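Local coordinates for thiol-activated cytolysin (Desulfobulbus propionicus, PDB 6NAL), which probably acts as a pore-forming toxin of the cholesterol-dependent cytolysin family, whose monomers assemble on target membranes and refold into large beta-barrel pores, at residues T27-I32 and L152-N157; L159-G164 and G351-V356; I176-T181 and K186-I191. All coordinates share one frame; numbering follows the deposited sequence.

Interaction 1 (T27-I32 and L152-N157); sequences TSISNI and LVYDEN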
# COMPACT_ATOMS: atom_id res chain seq x y z
N THR A 27 11.78 -22.53 4.27
CA THR A 27 12.11 -22.03 2.96
C THR A 27 12.97 -20.78 3.04
O THR A 27 12.77 -19.89 3.88
CB THR A 27 10.81 -21.72 2.22
OG1 THR A 27 9.92 -22.83 2.41
CG2 THR A 27 11.03 -21.47 0.75
N SER A 28 13.94 -20.70 2.16
CA SER A 28 14.58 -19.44 1.90
C SER A 28 14.32 -19.01 0.46
O SER A 28 14.27 -19.83 -0.45
CB SER A 28 16.07 -19.52 2.16
OG SER A 28 16.73 -18.59 1.31
N ILE A 29 14.08 -17.73 0.29
CA ILE A 29 14.00 -17.10 -1.02
C ILE A 29 15.20 -16.16 -1.10
O ILE A 29 15.49 -15.44 -0.14
CB ILE A 29 12.66 -16.34 -1.19
CG1 ILE A 29 11.50 -17.16 -0.61
CG2 ILE A 29 12.45 -16.01 -2.66
CD1 ILE A 29 11.06 -18.28 -1.49
N SER A 30 15.92 -16.19 -2.19
CA SER A 30 17.18 -15.41 -2.20
C SER A 30 17.30 -14.63 -3.51
O SER A 30 18.02 -15.03 -4.43
CB SER A 30 18.38 -16.34 -1.98
OG SER A 30 18.50 -17.27 -3.04
N ASN A 31 16.61 -13.51 -3.57
CA ASN A 31 16.37 -12.83 -4.84
C ASN A 31 15.50 -11.61 -4.57
O ASN A 31 14.51 -11.71 -3.86
CB ASN A 31 15.70 -13.78 -5.84
CG ASN A 31 14.56 -14.57 -5.21
OD1 ASN A 31 13.57 -13.98 -4.75
ND2 ASN A 31 14.68 -15.91 -5.19
N ILE A 32 15.87 -10.45 -5.10
CA ILE A 32 15.10 -9.23 -4.87
C ILE A 32 14.33 -8.81 -6.13
O ILE A 32 13.76 -7.71 -6.17
CB ILE A 32 16.02 -8.10 -4.36
CG1 ILE A 32 15.19 -6.89 -3.89
CG2 ILE A 32 17.04 -7.68 -5.38
CD1 ILE A 32 14.09 -7.18 -2.86
N LEU A 152 -3.63 -18.00 4.12
CA LEU A 152 -3.02 -18.42 2.87
C LEU A 152 -1.77 -19.22 3.18
O LEU A 152 -1.15 -19.03 4.23
CB LEU A 152 -2.66 -17.21 2.06
CG LEU A 152 -3.75 -16.40 1.37
CD1 LEU A 152 -3.13 -15.03 0.90
CD2 LEU A 152 -4.35 -17.21 0.27
N VAL A 153 -1.40 -20.14 2.30
CA VAL A 153 -0.21 -20.96 2.50
C VAL A 153 0.58 -20.99 1.19
O VAL A 153 0.04 -21.36 0.14
CB VAL A 153 -0.50 -22.40 3.00
CG1 VAL A 153 -1.58 -22.38 4.13
CG2 VAL A 153 -1.00 -23.31 1.96
N TYR A 154 1.85 -20.59 1.27
CA TYR A 154 2.70 -20.52 0.11
C TYR A 154 3.30 -21.87 -0.20
O TYR A 154 3.38 -22.25 -1.35
CB TYR A 154 3.82 -19.50 0.33
CG TYR A 154 4.82 -19.32 -0.83
CD1 TYR A 154 4.44 -18.78 -2.08
CD2 TYR A 154 6.17 -19.68 -0.65
CE1 TYR A 154 5.38 -18.63 -3.11
CE2 TYR A 154 7.10 -19.50 -1.66
CZ TYR A 154 6.70 -18.98 -2.88
OH TYR A 154 7.63 -18.82 -3.89
N ASP A 155 3.75 -22.60 0.83
CA ASP A 155 4.36 -23.92 0.60
C ASP A 155 4.24 -24.77 1.86
O ASP A 155 3.69 -24.34 2.88
CB ASP A 155 5.83 -23.79 0.14
CG ASP A 155 6.72 -23.04 1.15
OD1 ASP A 155 6.18 -22.65 2.23
OD2 ASP A 155 7.93 -22.81 0.85
N GLU A 156 4.78 -25.99 1.79
CA GLU A 156 4.62 -26.94 2.88
C GLU A 156 5.19 -26.39 4.18
O GLU A 156 4.74 -26.78 5.26
CB GLU A 156 5.28 -28.28 2.53
CG GLU A 156 4.59 -29.08 1.42
CD GLU A 156 5.21 -28.81 0.02
OE1 GLU A 156 5.97 -27.80 -0.12
OE2 GLU A 156 4.93 -29.60 -0.93
N ASN A 157 6.17 -25.47 4.11
CA ASN A 157 6.83 -25.06 5.35
C ASN A 157 6.05 -23.99 6.06
O ASN A 157 6.10 -23.90 7.29
CB ASN A 157 8.25 -24.57 5.09
CG ASN A 157 9.25 -25.71 4.93
OD1 ASN A 157 9.31 -26.66 5.74
ND2 ASN A 157 10.02 -25.64 3.86
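The carboxylate of Asp155 and the amide of Asn157 both turn to Thr27. Its hydroxyl reaches Asp155 OD2 on the syn side, tilted 30° from the carboxylate plane, and lies close to the amide plane of Asn157, 11° out of it. Tyr154 adds a third flat group, its CE2 corner 4.1 Å from Ile29 CD1. Thr27 OG1 donates to Asp155 OD2 over a short 2.5 Å and accepts from Asn157 ND2 at 3.2 Å in a nearly straight bond, so two groups fix the hydroxyl. Its placement beside the backbone N (chi1 -46°) leaves CG2 next to Asp155 OD2 as well. Asp155 is the N-cap of helix 156-163. Its OD1 takes a weak bond from Asn157 N at 3.4 Å and a second from Glu158 N, and these amides probably help stabilise a negative charge on the carboxylate. The 27-32 loop is thereby tied to the start of a helix. Strand 349-372 lies beside both segments: the backbone of Thr27 bonds to that of Glu354, and Tyr154 packs on Tyr355 and Val356. Arg182 of helix 178-183 makes a cation-pi contact with Tyr154 and a hydrogen bond to its OH.

Interaction 2 (L159-G164 and G351-V356); sequences LMLKFG and GTTEYV
Helix 159-163 runs across strand 351-356 at 132° between their N-to-C directions, the axes 8.9 Å apart at closest, with Leu161 facing Gly351. Leu161 does the touching with both methyls. Leu161 CD1 lies over Gly351 CA at 3.8 Å. Leu161 CD2 meets Gly351 O at 3.5 Å and also touches Thr353 CG2. With CG anti to the backbone N (chi1 -168°), the leucine reaches out to the strand, and the bare glycine backbone lets it settle close. Strand 349-372 is one of the long strands leading toward the C-terminal beta sandwich. In cholesterol-dependent cytolysins a small helical bundle of the pore-forming domain packs against such an elongated sheet before pore formation, and helix 156-163 probably belongs to that bundle. Thr353 turns its methyl to Leu161, while its OG1 accepts from Thr27 N. At the other end of the contact Lys162 NZ donates to a water at 2.9 Å; the same water sits 2.4 Å from Tyr355 OH, a distance short enough to be doubtful. Lys162 NZ has a salt bridge to Glu158 and a hydrogen bond to Ser151 OG, and the lysine makes a cation-pi contact with Tyr55.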
# COMPACT_ATOMS: atom_id res chain seq x y z
N LEU A 159 2.89 -23.99 5.97
CA LEU A 159 1.83 -24.82 6.50
C LEU A 159 2.25 -25.42 7.82
O LEU A 159 1.56 -25.26 8.83
CB LEU A 159 1.47 -25.94 5.52
CG LEU A 159 0.04 -26.47 5.63
CD1 LEU A 159 -0.56 -27.04 4.37
CD2 LEU A 159 0.01 -27.59 6.68
N MSE A 160 3.38 -26.10 7.85
CA MSE A 160 3.78 -26.80 9.06
C MSE A 160 3.93 -25.81 10.18
O MSE A 160 3.51 -26.05 11.28
CB MSE A 160 5.07 -27.56 8.87
CG MSE A 160 4.86 -28.95 8.24
SE MSE A 160 6.56 -29.53 7.41
CE MSE A 160 7.72 -29.37 8.94
N LEU A 161 4.50 -24.65 9.89
CA LEU A 161 4.81 -23.72 10.96
C LEU A 161 3.57 -23.00 11.53
O LEU A 161 3.56 -22.60 12.69
CB LEU A 161 5.80 -22.69 10.46
CG LEU A 161 6.42 -21.84 11.54
CD1 LEU A 161 7.11 -22.71 12.59
CD2 LEU A 161 7.44 -20.86 10.90
N LYS A 162 2.57 -22.73 10.71
CA LYS A 162 1.43 -21.99 11.17
C LYS A 162 0.41 -22.90 11.83
O LYS A 162 -0.21 -22.52 12.81
CB LYS A 162 0.81 -21.25 10.00
CG LYS A 162 1.60 -20.01 9.62
CD LYS A 162 0.78 -19.10 8.69
CE LYS A 162 1.34 -17.69 8.60
NZ LYS A 162 0.56 -16.92 7.61
N PHE A 163 0.31 -24.14 11.36
CA PHE A 163 -0.69 -25.10 11.78
C PHE A 163 -0.18 -26.26 12.62
O PHE A 163 -0.99 -27.07 13.06
CB PHE A 163 -1.37 -25.66 10.52
CG PHE A 163 -2.08 -24.61 9.74
CD1 PHE A 163 -1.44 -23.92 8.73
CD2 PHE A 163 -3.40 -24.29 10.04
CE1 PHE A 163 -2.10 -22.93 8.02
CE2 PHE A 163 -4.08 -23.30 9.33
CZ PHE A 163 -3.42 -22.61 8.32
N GLY A 164 1.12 -26.40 12.82
CA GLY A 164 1.63 -27.46 13.69
C GLY A 164 1.13 -28.85 13.36
O GLY A 164 0.90 -29.66 14.28
N GLY A 351 10.51 -21.61 14.87
CA GLY A 351 10.68 -21.80 13.45
C GLY A 351 10.57 -20.49 12.70
O GLY A 351 9.83 -19.59 13.10
N THR A 352 11.29 -20.42 11.59
CA THR A 352 11.18 -19.30 10.65
C THR A 352 11.08 -19.86 9.25
O THR A 352 11.71 -20.87 8.94
CB THR A 352 12.40 -18.37 10.70
OG1 THR A 352 12.40 -17.63 11.92
CG2 THR A 352 12.40 -17.40 9.49
N THR A 353 10.32 -19.18 8.39
CA THR A 353 10.22 -19.60 6.99
C THR A 353 9.86 -18.36 6.16
O THR A 353 9.10 -17.51 6.61
CB THR A 353 9.18 -20.72 6.85
OG1 THR A 353 9.19 -21.24 5.51
CG2 THR A 353 7.80 -20.17 7.21
N GLU A 354 10.41 -18.27 4.95
CA GLU A 354 10.17 -17.14 4.08
C GLU A 354 9.17 -17.53 3.01
O GLU A 354 8.97 -18.70 2.70
CB GLU A 354 11.47 -16.65 3.44
CG GLU A 354 12.50 -16.27 4.49
CD GLU A 354 13.87 -15.93 3.92
OE1 GLU A 354 14.12 -16.27 2.75
OE2 GLU A 354 14.69 -15.32 4.66
N TYR A 355 8.48 -16.52 2.50
CA TYR A 355 7.48 -16.71 1.48
C TYR A 355 7.33 -15.41 0.70
O TYR A 355 7.78 -14.35 1.14
CB TYR A 355 6.15 -17.17 2.08
CG TYR A 355 5.51 -16.24 3.07
CD1 TYR A 355 5.83 -16.27 4.40
CD2 TYR A 355 4.49 -15.41 2.66
CE1 TYR A 355 5.18 -15.44 5.32
CE2 TYR A 355 3.83 -14.59 3.55
CZ TYR A 355 4.19 -14.60 4.88
OH TYR A 355 3.55 -13.75 5.75
N VAL A 356 6.70 -15.53 -0.46
CA VAL A 356 6.37 -14.40 -1.32
C VAL A 356 4.89 -14.07 -1.18
O VAL A 356 4.03 -14.83 -1.65
CB VAL A 356 6.72 -14.70 -2.78
CG1 VAL A 356 6.42 -13.49 -3.61
CG2 VAL A 356 8.16 -15.09 -2.91
O HOH W 1 2.31 -14.62 7.65

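Interaction 3 (I176-T181 and K186-I191); sequences IDFSST and KSVYLI
Asp177 OD1, one turn ahead of the Thr181 that meets Lys186 and Val188, is gripped twice by Ser179. Ser179 OG donates to Asp177 OD1 at 2.9 Å, on the syn side and 24° out of the carboxylate plane. Ser179 N reaches the same oxygen from above that plane, on the same face. The other oxygen, Asp177 OD2, accepts from Ser180 OG at 2.7 Å, again from above the plane. Asp177 is the N-cap of helix 178-183, and with both oxygens held its carboxylate has little freedom to rotate; the nearby amino end of the helix would probably stabilise a negative charge there.

At the far end of this short helix the chain turns back into strand 187-202. Lys186 N donates to Thr181 O at 3.2 Å. Thr181 CG2 is anti to the backbone N (OG1 at chi1 -81°) and meets Lys186 O at 3.3 Å. Val188 CG2 lies 3.9 Å from the same methyl, Thr181 CG2. The threonine and lysine side chains cross at about a right angle, and the extended lysine then leads off toward Glu249 and Glu184, with which it makes long, weak ion pairs. Val188 CG2 also comes near Phe178 CE1, at the limit of packing distance. Val153 packs on both Phe178 and Val188 and joins the strand by a backbone bond to Val188.

The polar bonding is thus concentrated within the helix, and between these two segments helix and strand meet through one backbone bond and a few methyl contacts. In related cytolysins the corresponding helices refold into membrane-spanning hairpins, and this one probably does likewise.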
# COMPACT_ATOMS: atom_id res chain seq x y z
N ILE A 176 -2.32 -32.36 -1.16
CA ILE A 176 -1.56 -31.12 -1.18
C ILE A 176 -0.28 -31.37 -1.96
O ILE A 176 0.56 -32.17 -1.54
CB ILE A 176 -1.24 -30.66 0.26
CG1 ILE A 176 -2.52 -30.41 1.04
CG2 ILE A 176 -0.29 -29.47 0.19
CD1 ILE A 176 -2.94 -29.02 1.04
N ASP A 177 -0.09 -30.69 -3.08
CA ASP A 177 1.18 -30.76 -3.80
C ASP A 177 1.41 -29.38 -4.40
O ASP A 177 0.69 -28.96 -5.31
CB ASP A 177 1.19 -31.85 -4.88
CG ASP A 177 2.45 -31.80 -5.78
OD1 ASP A 177 3.52 -31.25 -5.37
OD2 ASP A 177 2.37 -32.33 -6.92
N PHE A 178 2.38 -28.65 -3.89
CA PHE A 178 2.51 -27.27 -4.30
C PHE A 178 3.22 -27.09 -5.63
O PHE A 178 3.06 -26.03 -6.24
CB PHE A 178 3.24 -26.50 -3.22
CG PHE A 178 2.41 -26.29 -2.01
CD1 PHE A 178 1.56 -25.21 -1.91
CD2 PHE A 178 2.46 -27.18 -0.97
CE1 PHE A 178 0.82 -25.01 -0.79
CE2 PHE A 178 1.71 -26.98 0.15
CZ PHE A 178 0.90 -25.89 0.24
N SER A 179 3.96 -28.09 -6.11
CA SER A 179 4.50 -28.00 -7.46
C SER A 179 3.39 -28.05 -8.50
O SER A 179 3.39 -27.27 -9.45
CB SER A 179 5.55 -29.10 -7.68
OG SER A 179 5.00 -30.40 -7.73
N SER A 180 2.40 -28.94 -8.32
CA SER A 180 1.27 -28.96 -9.26
C SER A 180 0.46 -27.67 -9.16
O SER A 180 -0.07 -27.19 -10.18
CB SER A 180 0.34 -30.15 -9.01
OG SER A 180 1.02 -31.39 -9.12
N THR A 181 0.35 -27.10 -7.95
CA THR A 181 -0.54 -25.98 -7.70
C THR A 181 0.01 -24.69 -8.29
O THR A 181 -0.75 -23.89 -8.86
CB THR A 181 -0.78 -25.83 -6.20
OG1 THR A 181 -1.79 -26.76 -5.78
CG2 THR A 181 -1.26 -24.46 -5.85
N LYS A 186 -2.89 -21.61 -9.42
CA LYS A 186 -3.74 -21.78 -8.24
C LYS A 186 -3.08 -21.26 -6.97
O LYS A 186 -1.86 -21.33 -6.78
CB LYS A 186 -4.07 -23.27 -8.09
CG LYS A 186 -5.11 -23.84 -9.07
CD LYS A 186 -5.35 -25.33 -8.81
CE LYS A 186 -6.10 -25.99 -9.93
NZ LYS A 186 -5.96 -27.47 -9.81
N SER A 187 -3.91 -20.74 -6.09
CA SER A 187 -3.57 -20.36 -4.73
C SER A 187 -4.36 -21.21 -3.74
O SER A 187 -5.35 -21.86 -4.11
CB SER A 187 -3.88 -18.87 -4.50
OG SER A 187 -5.28 -18.63 -4.57
N VAL A 188 -3.90 -21.20 -2.48
CA VAL A 188 -4.45 -22.10 -1.46
C VAL A 188 -4.71 -21.34 -0.16
O VAL A 188 -3.83 -20.67 0.37
CB VAL A 188 -3.52 -23.30 -1.18
CG1 VAL A 188 -4.11 -24.22 -0.13
CG2 VAL A 188 -3.19 -24.08 -2.45
N TYR A 189 -5.89 -21.51 0.38
CA TYR A 189 -6.20 -21.00 1.70
C TYR A 189 -6.60 -22.15 2.64
O TYR A 189 -7.40 -23.02 2.28
CB TYR A 189 -7.32 -19.98 1.55
CG TYR A 189 -7.58 -19.17 2.77
CD1 TYR A 189 -6.84 -18.05 3.05
CD2 TYR A 189 -8.53 -19.53 3.65
CE1 TYR A 189 -7.05 -17.30 4.18
CE2 TYR A 189 -8.78 -18.76 4.80
CZ TYR A 189 -8.02 -17.66 5.06
OH TYR A 189 -8.23 -16.91 6.20
N LEU A 190 -6.13 -22.09 3.87
CA LEU A 190 -6.35 -23.20 4.79
C LEU A 190 -6.92 -22.76 6.13
O LEU A 190 -6.39 -21.86 6.77
CB LEU A 190 -5.07 -23.96 5.05
CG LEU A 190 -5.27 -25.39 5.54
CD1 LEU A 190 -5.68 -26.26 4.39
CD2 LEU A 190 -3.94 -25.87 6.16
N ILE A 191 -7.98 -23.43 6.55
CA ILE A 191 -8.59 -23.22 7.85
C ILE A 191 -8.46 -24.50 8.66
O ILE A 191 -8.66 -25.60 8.14
CB ILE A 191 -10.08 -22.83 7.68
CG1 ILE A 191 -10.21 -21.50 6.93
CG2 ILE A 191 -10.82 -22.74 9.02
CD1 ILE A 191 -11.62 -21.18 6.55

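Following the chain, interaction 1 closes first, bringing the 27-32 loop to the start of helix 156-163 across some 120 residues. Interaction 2 opens from the same helix and closes a loop of nearly 190 residues on strand 349-372. Interaction 3 is a short-range turn from helix 178-183 into strand 187-202 and falls wholly within that larger loop; none of the three cross. Interactions 1 and 2 meet at Glu354, probably by hydrogen bonds, and interactions 1 and 3 along strand 187-202. Between them they join the N-terminal loop and long strand to helices 156-163 and 178-183 and the sheet of strand 187-202.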